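Local structure of B12-binding domain-containing protein (Kitasatospora setae, 6WTE) at residues 209-212 and 213-216; 557-560 and 561-565; 464-467 and 468-472; 452-455 and 456-460. The protein is TsrM, a methyltransferase of the radical S-adenosylmethionine family that binds cobalamin and a [4Fe-4S] cluster and works by a non-radical mechanism. One frame throughout, in Å; residues are numbered along the deposited sequence.

Contact 1. Residues 209-212 and 213-216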
loop_
_atom_site.group_PDB
_atom_site.type_symbol
_atom_site.label_atom_id
_atom_site.label_comp_id
_atom_site.label_asym_id
_atom_site.label_seq_id
_atom_site.Cartn_x
_atom_site.Cartn_y
_atom_site.Cartn_z
ATOM N N ASN A 209 12.942 2.464 -13.980
ATOM C CA ASN A 209 12.585 1.191 -13.365
ATOM C C ASN A 209 13.805 0.327 -13.074
ATOM O O ASN A 209 13.864 -0.322 -12.022
ATOM C CB ASN A 209 11.579 0.455 -14.242
ATOM C CG ASN A 209 10.175 1.016 -14.089
ATOM O OD1 ASN A 209 9.471 0.676 -13.143
ATOM N ND2 ASN A 209 9.772 1.891 -15.006
ATOM N N LEU A 210 14.795 0.310 -13.974
ATOM C CA LEU A 210 15.971 -0.521 -13.727
ATOM C C LEU A 210 16.759 -0.014 -12.528
ATOM O O LEU A 210 17.305 -0.812 -11.757
ATOM C CB LEU A 210 16.860 -0.574 -14.971
ATOM C CG LEU A 210 18.096 -1.466 -14.827
ATOM C CD1 LEU A 210 17.692 -2.939 -14.629
ATOM C CD2 LEU A 210 19.006 -1.302 -16.027
ATOM N N GLU A 211 16.818 1.308 -12.343
ATOM C CA GLU A 211 17.502 1.858 -11.175
ATOM C C GLU A 211 16.904 1.317 -9.883
ATOM O O GLU A 211 17.632 0.892 -8.979
ATOM C CB GLU A 211 17.432 3.387 -11.195
ATOM C CG GLU A 211 18.203 4.055 -10.062
ATOM C CD GLU A 211 19.704 3.814 -10.137
ATOM O OE1 GLU A 211 20.223 3.527 -11.238
ATOM O OE2 GLU A 211 20.373 3.914 -9.087
ATOM N N TYR A 212 15.572 1.306 -9.785
ATOM C CA TYR A 212 14.933 0.731 -8.604
ATOM C C TYR A 212 15.229 -0.756 -8.488
ATOM O O TYR A 212 15.478 -1.264 -7.388
ATOM C CB TYR A 212 13.428 0.961 -8.654
ATOM C CG TYR A 212 13.024 2.344 -8.215
ATOM C CD1 TYR A 212 12.882 2.644 -6.868
ATOM C CD2 TYR A 212 12.789 3.346 -9.146
ATOM C CE1 TYR A 212 12.507 3.908 -6.455
ATOM C CE2 TYR A 212 12.415 4.619 -8.742
ATOM C CZ TYR A 212 12.276 4.889 -7.393
ATOM O OH TYR A 212 11.898 6.139 -6.967
ATOM N N TYR A 213 15.216 -1.467 -9.615
ATOM C CA TYR A 213 15.448 -2.908 -9.576
ATOM C C TYR A 213 16.850 -3.224 -9.072
ATOM O O TYR A 213 17.037 -4.145 -8.271
ATOM C CB TYR A 213 15.224 -3.502 -10.965
ATOM C CG TYR A 213 15.291 -5.008 -11.022
ATOM C CD1 TYR A 213 14.256 -5.783 -10.519
ATOM C CD2 TYR A 213 16.381 -5.654 -11.593
ATOM C CE1 TYR A 213 14.300 -7.155 -10.574
ATOM C CE2 TYR A 213 16.437 -7.040 -11.659
ATOM C CZ TYR A 213 15.391 -7.780 -11.146
ATOM O OH TYR A 213 15.436 -9.146 -11.203
ATOM N N ARG A 214 17.849 -2.460 -9.516
ATOM C CA ARG A 214 19.217 -2.689 -9.066
ATOM C C ARG A 214 19.412 -2.337 -7.599
ATOM O O ARG A 214 20.361 -2.826 -6.976
ATOM C CB ARG A 214 20.192 -1.889 -9.931
ATOM C CG ARG A 214 20.279 -2.390 -11.364
ATOM C CD ARG A 214 21.248 -1.563 -12.200
ATOM N NE ARG A 214 22.592 -1.538 -11.627
ATOM C CZ ARG A 214 23.175 -0.446 -11.142
ATOM N NH1 ARG A 214 24.400 -0.511 -10.637
ATOM N NH2 ARG A 214 22.536 0.717 -11.168
ATOM N N ARG A 215 18.541 -1.504 -7.037
ATOM C CA ARG A 215 18.610 -1.144 -5.630
ATOM C C ARG A 215 17.651 -1.969 -4.779
ATOM O O ARG A 215 17.431 -1.638 -3.611
ATOM C CB ARG A 215 18.347 0.356 -5.464
ATOM C CG ARG A 215 19.287 1.191 -6.328
ATOM C CD ARG A 215 19.099 2.695 -6.177
ATOM N NE ARG A 215 20.002 3.262 -5.182
ATOM C CZ ARG A 215 20.479 4.501 -5.225
ATOM N NH1 ARG A 215 20.151 5.306 -6.227
ATOM N NH2 ARG A 215 21.297 4.933 -4.275
ATOM N N GLY A 216 17.098 -3.048 -5.335
ATOM C CA GLY A 216 16.295 -3.994 -4.591
ATOM C C GLY A 216 14.803 -3.884 -4.813
ATOM O O GLY A 216 14.056 -4.726 -4.297
HETATM O O HOH W 1 20.307 1.698 -13.405
#

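Contact 2. Residues 557-560 and 561-565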
loop_
_atom_site.group_PDB
_atom_site.type_symbol
_atom_site.label_atom_id
_atom_site.label_comp_id
_atom_site.label_asym_id
_atom_site.label_seq_id
_atom_site.Cartn_x
_atom_site.Cartn_y
_atom_site.Cartn_z
ATOM N N ILE A 557 24.224 -14.980 4.296
ATOM C CA ILE A 557 24.382 -14.002 3.231
ATOM C C ILE A 557 25.297 -12.872 3.686
ATOM O O ILE A 557 26.136 -12.387 2.918
ATOM C CB ILE A 557 23.001 -13.510 2.774
ATOM C CG1 ILE A 557 22.316 -14.641 2.003
ATOM C CG2 ILE A 557 23.126 -12.253 1.921
ATOM C CD1 ILE A 557 20.851 -14.434 1.757
ATOM N N MET A 558 25.194 -12.475 4.956
ATOM C CA MET A 558 26.117 -11.469 5.472
ATOM C C MET A 558 27.538 -12.019 5.579
ATOM O O MET A 558 28.506 -11.315 5.265
ATOM C CB MET A 558 25.610 -10.943 6.817
ATOM C CG MET A 558 24.395 -10.039 6.658
ATOM S SD MET A 558 23.721 -9.341 8.182
ATOM C CE MET A 558 23.192 -10.808 9.063
ATOM N N ARG A 559 27.688 -13.287 5.973
ATOM C CA ARG A 559 29.023 -13.877 5.996
ATOM C C ARG A 559 29.618 -13.918 4.596
ATOM O O ARG A 559 30.793 -13.585 4.401
ATOM C CB ARG A 559 28.979 -15.284 6.594
ATOM C CG ARG A 559 30.360 -15.925 6.739
ATOM C CD ARG A 559 30.276 -17.453 6.752
ATOM N NE ARG A 559 29.863 -17.943 5.443
ATOM C CZ ARG A 559 30.706 -18.135 4.433
ATOM N NH1 ARG A 559 31.999 -17.901 4.599
ATOM N NH2 ARG A 559 30.255 -18.567 3.265
ATOM N N LYS A 560 28.817 -14.319 3.605
ATOM C CA LYS A 560 29.337 -14.444 2.251
ATOM C C LYS A 560 29.672 -13.084 1.660
ATOM O O LYS A 560 30.619 -12.969 0.877
ATOM C CB LYS A 560 28.338 -15.182 1.357
ATOM C CG LYS A 560 28.974 -15.720 0.077
ATOM C CD LYS A 560 28.207 -16.899 -0.500
ATOM C CE LYS A 560 27.067 -16.429 -1.385
ATOM N NZ LYS A 560 26.200 -17.560 -1.814
ATOM N N ALA A 561 28.924 -12.044 2.041
ATOM C CA ALA A 561 29.247 -10.696 1.585
ATOM C C ALA A 561 30.564 -10.215 2.178
ATOM O O ALA A 561 31.355 -9.551 1.494
ATOM C CB ALA A 561 28.114 -9.737 1.940
ATOM N N ARG A 562 30.813 -10.527 3.455
ATOM C CA ARG A 562 32.121 -10.231 4.034
ATOM C C ARG A 562 33.221 -10.967 3.279
ATOM O O ARG A 562 34.271 -10.388 2.969
ATOM C CB ARG A 562 32.141 -10.608 5.519
ATOM C CG ARG A 562 31.097 -9.897 6.378
ATOM C CD ARG A 562 31.363 -10.089 7.873
ATOM N NE ARG A 562 31.113 -11.456 8.347
ATOM C CZ ARG A 562 29.974 -11.864 8.904
ATOM N NH1 ARG A 562 28.959 -11.022 9.060
ATOM N NH2 ARG A 562 29.844 -13.119 9.309
ATOM N N GLU A 563 32.971 -12.234 2.930
ATOM C CA GLU A 563 33.955 -13.042 2.210
ATOM C C GLU A 563 34.231 -12.490 0.815
ATOM O O GLU A 563 35.390 -12.392 0.393
ATOM C CB GLU A 563 33.459 -14.487 2.123
ATOM C CG GLU A 563 34.467 -15.483 1.600
ATOM C CD GLU A 563 33.974 -16.910 1.740
ATOM O OE1 GLU A 563 34.050 -17.437 2.867
ATOM O OE2 GLU A 563 33.506 -17.499 0.736
ATOM N N ALA A 564 33.175 -12.134 0.081
ATOM C CA ALA A 564 33.357 -11.630 -1.277
ATOM C C ALA A 564 34.096 -10.300 -1.277
ATOM O O ALA A 564 34.953 -10.060 -2.138
ATOM C CB ALA A 564 32.003 -11.486 -1.971
ATOM N N ALA A 565 33.796 -9.433 -0.307
ATOM C CA ALA A 565 34.469 -8.140 -0.237
ATOM C C ALA A 565 35.961 -8.313 0.012
ATOM O O ALA A 565 36.781 -7.558 -0.522
ATOM C CB ALA A 565 33.839 -7.280 0.856
#

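Contact 3. Residues 464-467 and 468-472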
loop_
_atom_site.group_PDB
_atom_site.type_symbol
_atom_site.label_atom_id
_atom_site.label_comp_id
_atom_site.label_asym_id
_atom_site.label_seq_id
_atom_site.Cartn_x
_atom_site.Cartn_y
_atom_site.Cartn_z
ATOM N N MET A 464 -5.373 11.361 12.280
ATOM C CA MET A 464 -3.948 11.655 12.206
ATOM C C MET A 464 -3.530 12.903 12.974
ATOM O O MET A 464 -2.352 13.012 13.340
ATOM C CB MET A 464 -3.526 11.810 10.737
ATOM C CG MET A 464 -2.034 11.914 10.500
ATOM S SD MET A 464 -1.638 11.637 8.771
ATOM C CE MET A 464 -2.051 9.906 8.597
ATOM N N PHE A 465 -4.441 13.841 13.226
ATOM C CA PHE A 465 -4.120 15.105 13.867
ATOM C C PHE A 465 -5.075 15.360 15.022
ATOM O O PHE A 465 -6.251 14.997 14.961
ATOM C CB PHE A 465 -4.229 16.281 12.887
ATOM C CG PHE A 465 -3.370 16.144 11.664
ATOM C CD1 PHE A 465 -2.062 16.600 11.670
ATOM C CD2 PHE A 465 -3.881 15.597 10.498
ATOM C CE1 PHE A 465 -1.269 16.488 10.544
ATOM C CE2 PHE A 465 -3.091 15.482 9.363
ATOM C CZ PHE A 465 -1.784 15.931 9.386
ATOM N N ASP A 466 -4.574 16.010 16.069
ATOM C CA ASP A 466 -5.467 16.409 17.144
ATOM C C ASP A 466 -6.110 17.758 16.816
ATOM O O ASP A 466 -5.928 18.318 15.731
ATOM C CB ASP A 466 -4.738 16.417 18.493
ATOM C CG ASP A 466 -3.669 17.504 18.610
ATOM O OD1 ASP A 466 -3.570 18.405 17.750
ATOM O OD2 ASP A 466 -2.915 17.448 19.605
ATOM N N GLU A 467 -6.879 18.279 17.774
ATOM C CA GLU A 467 -7.642 19.503 17.552
ATOM C C GLU A 467 -6.737 20.705 17.306
ATOM O O GLU A 467 -7.153 21.670 16.658
ATOM C CB GLU A 467 -8.560 19.765 18.749
ATOM C CG GLU A 467 -9.638 18.702 18.981
ATOM C CD GLU A 467 -9.127 17.452 19.692
ATOM O OE1 GLU A 467 -7.896 17.301 19.860
ATOM O OE2 GLU A 467 -9.970 16.619 20.100
ATOM N N HIS A 468 -5.506 20.666 17.804
ATOM C CA HIS A 468 -4.570 21.768 17.633
ATOM C C HIS A 468 -3.721 21.634 16.376
ATOM O O HIS A 468 -2.874 22.496 16.123
ATOM C CB HIS A 468 -3.661 21.881 18.860
ATOM C CG HIS A 468 -4.405 22.084 20.143
ATOM N ND1 HIS A 468 -4.457 21.126 21.133
ATOM C CD2 HIS A 468 -5.136 23.131 20.593
ATOM C CE1 HIS A 468 -5.182 21.577 22.141
ATOM N NE2 HIS A 468 -5.605 22.791 21.840
ATOM N N GLY A 469 -3.926 20.588 15.583
ATOM C CA GLY A 469 -3.135 20.370 14.395
ATOM C C GLY A 469 -1.860 19.584 14.608
ATOM O O GLY A 469 -1.103 19.393 13.649
ATOM N N ASN A 470 -1.596 19.120 15.824
ATOM C CA ASN A 470 -0.411 18.318 16.079
ATOM C C ASN A 470 -0.633 16.887 15.608
ATOM O O ASN A 470 -1.760 16.389 15.595
ATOM C CB ASN A 470 -0.073 18.320 17.570
ATOM C CG ASN A 470 0.119 19.719 18.120
ATOM O OD1 ASN A 470 -0.670 20.190 18.939
ATOM N ND2 ASN A 470 1.170 20.389 17.673
ATOM N N PHE A 471 0.456 16.226 15.213
ATOM C CA PHE A 471 0.362 14.821 14.839
ATOM C C PHE A 471 -0.132 13.995 16.015
ATOM O O PHE A 471 0.403 14.081 17.123
ATOM C CB PHE A 471 1.713 14.295 14.365
ATOM C CG PHE A 471 1.994 14.578 12.921
ATOM C CD1 PHE A 471 1.090 14.199 11.940
ATOM C CD2 PHE A 471 3.153 15.232 12.548
ATOM C CE1 PHE A 471 1.352 14.454 10.605
ATOM C CE2 PHE A 471 3.415 15.499 11.220
ATOM C CZ PHE A 471 2.514 15.112 10.251
ATOM N N ARG A 472 -1.164 13.195 15.761
ATOM C CA ARG A 472 -1.781 12.343 16.773
ATOM C C ARG A 472 -2.385 11.170 15.999
ATOM O O ARG A 472 -3.590 11.104 15.741
ATOM C CB ARG A 472 -2.820 13.107 17.595
ATOM C CG ARG A 472 -3.140 12.474 18.935
ATOM C CD ARG A 472 -4.376 11.597 18.867
ATOM N NE ARG A 472 -5.614 12.370 18.841
ATOM C CZ ARG A 472 -6.322 12.604 17.742
ATOM N NH1 ARG A 472 -5.909 12.135 16.582
ATOM N NH2 ARG A 472 -7.444 13.306 17.807
#

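Contact 4. Residues 452-455 and 456-460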
loop_
_atom_site.group_PDB
_atom_site.type_symbol
_atom_site.label_atom_id
_atom_site.label_comp_id
_atom_site.label_asym_id
_atom_site.label_seq_id
_atom_site.Cartn_x
_atom_site.Cartn_y
_atom_site.Cartn_z
ATOM N N MET A 452 -21.396 13.549 12.134
ATOM C CA MET A 452 -21.222 14.631 13.090
ATOM C C MET A 452 -20.139 15.613 12.679
ATOM O O MET A 452 -19.902 16.585 13.405
ATOM C CB MET A 452 -20.887 14.070 14.471
ATOM C CG MET A 452 -21.971 13.216 15.079
ATOM S SD MET A 452 -21.507 12.780 16.759
ATOM C CE MET A 452 -22.768 11.567 17.147
ATOM N N CYS A 453 -19.469 15.381 11.550
ATOM C CA CYS A 453 -18.408 16.267 11.102
ATOM C C CYS A 453 -18.951 17.270 10.096
ATOM O O CYS A 453 -19.871 16.976 9.328
ATOM C CB CYS A 453 -17.262 15.471 10.481
ATOM S SG CYS A 453 -16.466 14.366 11.667
ATOM N N ALA A 454 -18.359 18.463 10.106
ATOM C CA ALA A 454 -18.778 19.517 9.194
ATOM C C ALA A 454 -18.296 19.284 7.770
ATOM O O ALA A 454 -18.844 19.888 6.839
ATOM C CB ALA A 454 -18.274 20.873 9.690
ATOM N N SER A 455 -17.306 18.421 7.576
ATOM C CA SER A 455 -16.726 18.215 6.258
ATOM C C SER A 455 -16.069 16.844 6.227
ATOM O O SER A 455 -15.713 16.297 7.279
ATOM C CB SER A 455 -15.689 19.303 5.931
ATOM O OG SER A 455 -14.525 19.140 6.734
ATOM N N PRO A 456 -15.877 16.273 5.037
ATOM C CA PRO A 456 -15.009 15.092 4.936
ATOM C C PRO A 456 -13.623 15.334 5.506
ATOM O O PRO A 456 -13.076 14.446 6.168
ATOM C CB PRO A 456 -14.962 14.825 3.424
ATOM C CG PRO A 456 -16.216 15.423 2.895
ATOM C CD PRO A 456 -16.460 16.643 3.733
ATOM N N ALA A 457 -13.042 16.521 5.281
ATOM C CA ALA A 457 -11.713 16.793 5.817
ATOM C C ALA A 457 -11.684 16.656 7.333
ATOM O O ALA A 457 -10.732 16.095 7.888
ATOM C CB ALA A 457 -11.234 18.182 5.397
ATOM N N GLU A 458 -12.710 17.165 8.027
ATOM C CA GLU A 458 -12.738 17.019 9.479
ATOM C C GLU A 458 -12.804 15.556 9.883
ATOM O O GLU A 458 -12.098 15.129 10.802
ATOM C CB GLU A 458 -13.919 17.778 10.090
ATOM C CG GLU A 458 -13.962 17.629 11.606
ATOM C CD GLU A 458 -15.149 18.316 12.254
ATOM O OE1 GLU A 458 -16.024 18.830 11.526
ATOM O OE2 GLU A 458 -15.199 18.334 13.498
ATOM N N TYR A 459 -13.652 14.774 9.213
ATOM C CA TYR A 459 -13.775 13.358 9.557
ATOM C C TYR A 459 -12.470 12.612 9.313
ATOM O O TYR A 459 -12.111 11.700 10.069
ATOM C CB TYR A 459 -14.913 12.713 8.763
ATOM C CG TYR A 459 -15.005 11.227 9.020
ATOM C CD1 TYR A 459 -15.371 10.760 10.272
ATOM C CD2 TYR A 459 -14.697 10.293 8.029
ATOM C CE1 TYR A 459 -15.448 9.415 10.539
ATOM C CE2 TYR A 459 -14.771 8.929 8.292
ATOM C CZ TYR A 459 -15.141 8.501 9.551
ATOM O OH TYR A 459 -15.223 7.154 9.840
ATOM N N GLU A 460 -11.740 12.991 8.265
ATOM C CA GLU A 460 -10.529 12.258 7.915
ATOM C C GLU A 460 -9.347 12.678 8.780
ATOM O O GLU A 460 -8.553 11.828 9.200
ATOM C CB GLU A 460 -10.214 12.454 6.431
ATOM C CG GLU A 460 -11.275 11.876 5.508
ATOM C CD GLU A 460 -11.109 12.320 4.070
ATOM O OE1 GLU A 460 -10.112 13.006 3.768
ATOM O OE2 GLU A 460 -11.977 11.986 3.240
#

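Contact 1. Residues 209-212 and 213-216
E211 turns its carboxylate to R215 and, more loosely, toward R214. Its chain leaves opposite the backbone N and then bends at chi2 (64°), which carries the acid forward, alongside the following turn. E211 OE2 meets R215 NH1 at 3.2 Å in a salt bridge whose hydrogen bond is weak, the carboxylate standing almost upright (84°) to that guanidinium. E211 OE1 approaches the edge of the R214 guanidinium, near its plane, but at 3.6 Å from R214 NH2 the pair is long, and it rests on one of two modelled R214 conformers, so this link is doubtful. A water donates to E211 OE1 at 2.8 Å. The aliphatic part of R215 is also pressed in, R215 CG lying 3.1 Å from E211 O. On the neighbouring flank L210 CD1 meets Y213 CD2 (4.3 Å). The tyrosines reach outward: Y212 OH bonds D40 in the cobalamin-binding domain, and Y213 OH bonds D266 on a strand of the radical SAM core, so the short helix sits between the two. G216, with positive phi, is the C-prime residue of a Schellman motif ending a helix whose last turn carries an i to i+3 and i to i+4 salt-bridge network.

Contact 2. Residues 557-560 and 561-565
R559 and E563, one helical turn apart, run side by side and point the same way, joined by a salt bridge from R559 NH1 to E563 OE1 at 2.7 Å. The oxygen sits at the edge of the guanidinium, close to its plane, whereas the nitrogen comes to the carboxylate from above, about 50° out of the acid's plane; the bond is therefore in-plane for the donor alone. The glutamate chain is extended beyond CG, while the arginine bends at chi3 (68°) to bring NH1 along the helix toward it. A second arginine takes the other direction: R562 folds back over the preceding turn, one guanidinium face resting on R559 CA and on M558 O. R562 NH2 lies 3.6 Å from R559 CB and R562 CG 3.2 Å from M558 O, so this is packing of a flat cation on the helix wall. The two guanidinium planes stand nearly perpendicular (86°), with R559 NE and R562 NH2 6.2 Å apart.

Beneath these side chains run the backbone bonds that set the spacing, such as E563 N to R559 O (3.0 Å) and A564 N to K560 O (2.8 Å). Further out, E556 makes a salt bridge to R559 NE and so holds the arginine from the preceding turn, and K560 NZ bonds Y543 OH. I557, M558 and A561 pack on helix 533-540. Charges on the outer side, apolar groups against a neighbour and an i to i+4 arginine-glutamate pair make this an amphipathic surface helix, close to the chain's C-terminus.

Contact 3. Residues 464-467 and 468-472
D466 meets N470 and H468 across a tight reversal of the chain, and its side chain can be followed outward. D466 CB packs 3.9 Å from R472 CB. CG lies between the backbone N and the carbonyl carbon (chi1 68°), which turns the carboxylate inward over the turn. D466 OD1 then receives N470 N at 2.8 Å, from above the carboxylate plane, and H468 N at 3.0 Å in a weaker, more bent bond. D466 OD2, at the tip, rests 3.6 Å from N470 CB, and the N470 amide stands at 80° to the acid.

The backbone closes the same loop. G469 N bonds D466 O, completing a type I turn, and D466 N bonds N470 O; with G469 at positive phi this is a 3:5 hairpin with a G1 bulge. One step on, R472 N to M464 O (2.7 Å) frames F465 and F471 as a non-hydrogen-bonded pair. Their rings lie side by side with planes 24° apart but slid, so they scarcely overlap, and F465 CE1 meets F471 CE1 at 3.3 Å. In the modelled conformer given, M464 CG adds to this apolar side, which packs on V83 of helix 83-96, and M464 touches T71, a cobalamin-binding residue. R472 lays one guanidinium face over D466 CA, 3.7 Å below it, while its NH1 bonds Q462 O.

Two backbone N-H groups on one oxygen are consistent with an ionised D466 whose OD1 ties the turn together, while F465 and F471 pack the hairpin against V83 of the cobalamin-binding domain.

Contact 4. Residues 452-455 and 456-460
The start of helix 456-461 is capped here, with S455 at the N-cap and E458 three residues on. S455 sets its hydroxyl between backbone N and carbonyl carbon (chi1 70°), so that S455 OG turns to the first helical turn and accepts E458 N at 3.0 Å in a nearly straight bond; S455 O goes on to take Y459 N as the first regular helical bond. E458 answers with its side chain. Fully extended, it reaches back over the turn, and E458 OE1 accepts A454 N at 2.8 Å (165° at the hydrogen), on the anti side of the carboxylate and 33° out of its plane. Since it grips the residue before the cap, the pair departs from a classic capping box, whose acid would take the N-cap N-H. OE2 is held in a salt bridge by K448. C453 lies between the E458 chain and Y459: C453 SG is 3.6 Å from Y459 CA and 3.7 Å from Y459 CB, at the edge of the ring and near its plane, a sulfur-aromatic contact. Y459 OH bonds P415 O, while P456 and A457 pack on F113 of helix 112-119. Serine and glutamate together occupy N-H groups on both sides of the cap, and the glutamate's negative charge at the amino end of the helix would be expected to interact well with the helix dipole, with K448 probably helping to keep it ionised.

Contact 2 is the surface member, on the helix nearest the C-terminus, while contacts 1, 3 and 4 are partly buried. Contacts 3 and 4 adjoin in sequence, their centres about 14 Å apart, and both rest against helices of the cobalamin-binding domain; contact 1 lies on the opposite side of the chain's centre from contact 4, about 40 Å between centres. Contacts 1 and 2 share arginine-glutamate pairing along a helix, weaker and shared between two arginines in the first, short and one-to-one in the second. Contacts 3 and 4 instead use acids on backbone N-H groups, one shaping a hairpin and the other a helix start, with aromatic packing beside them.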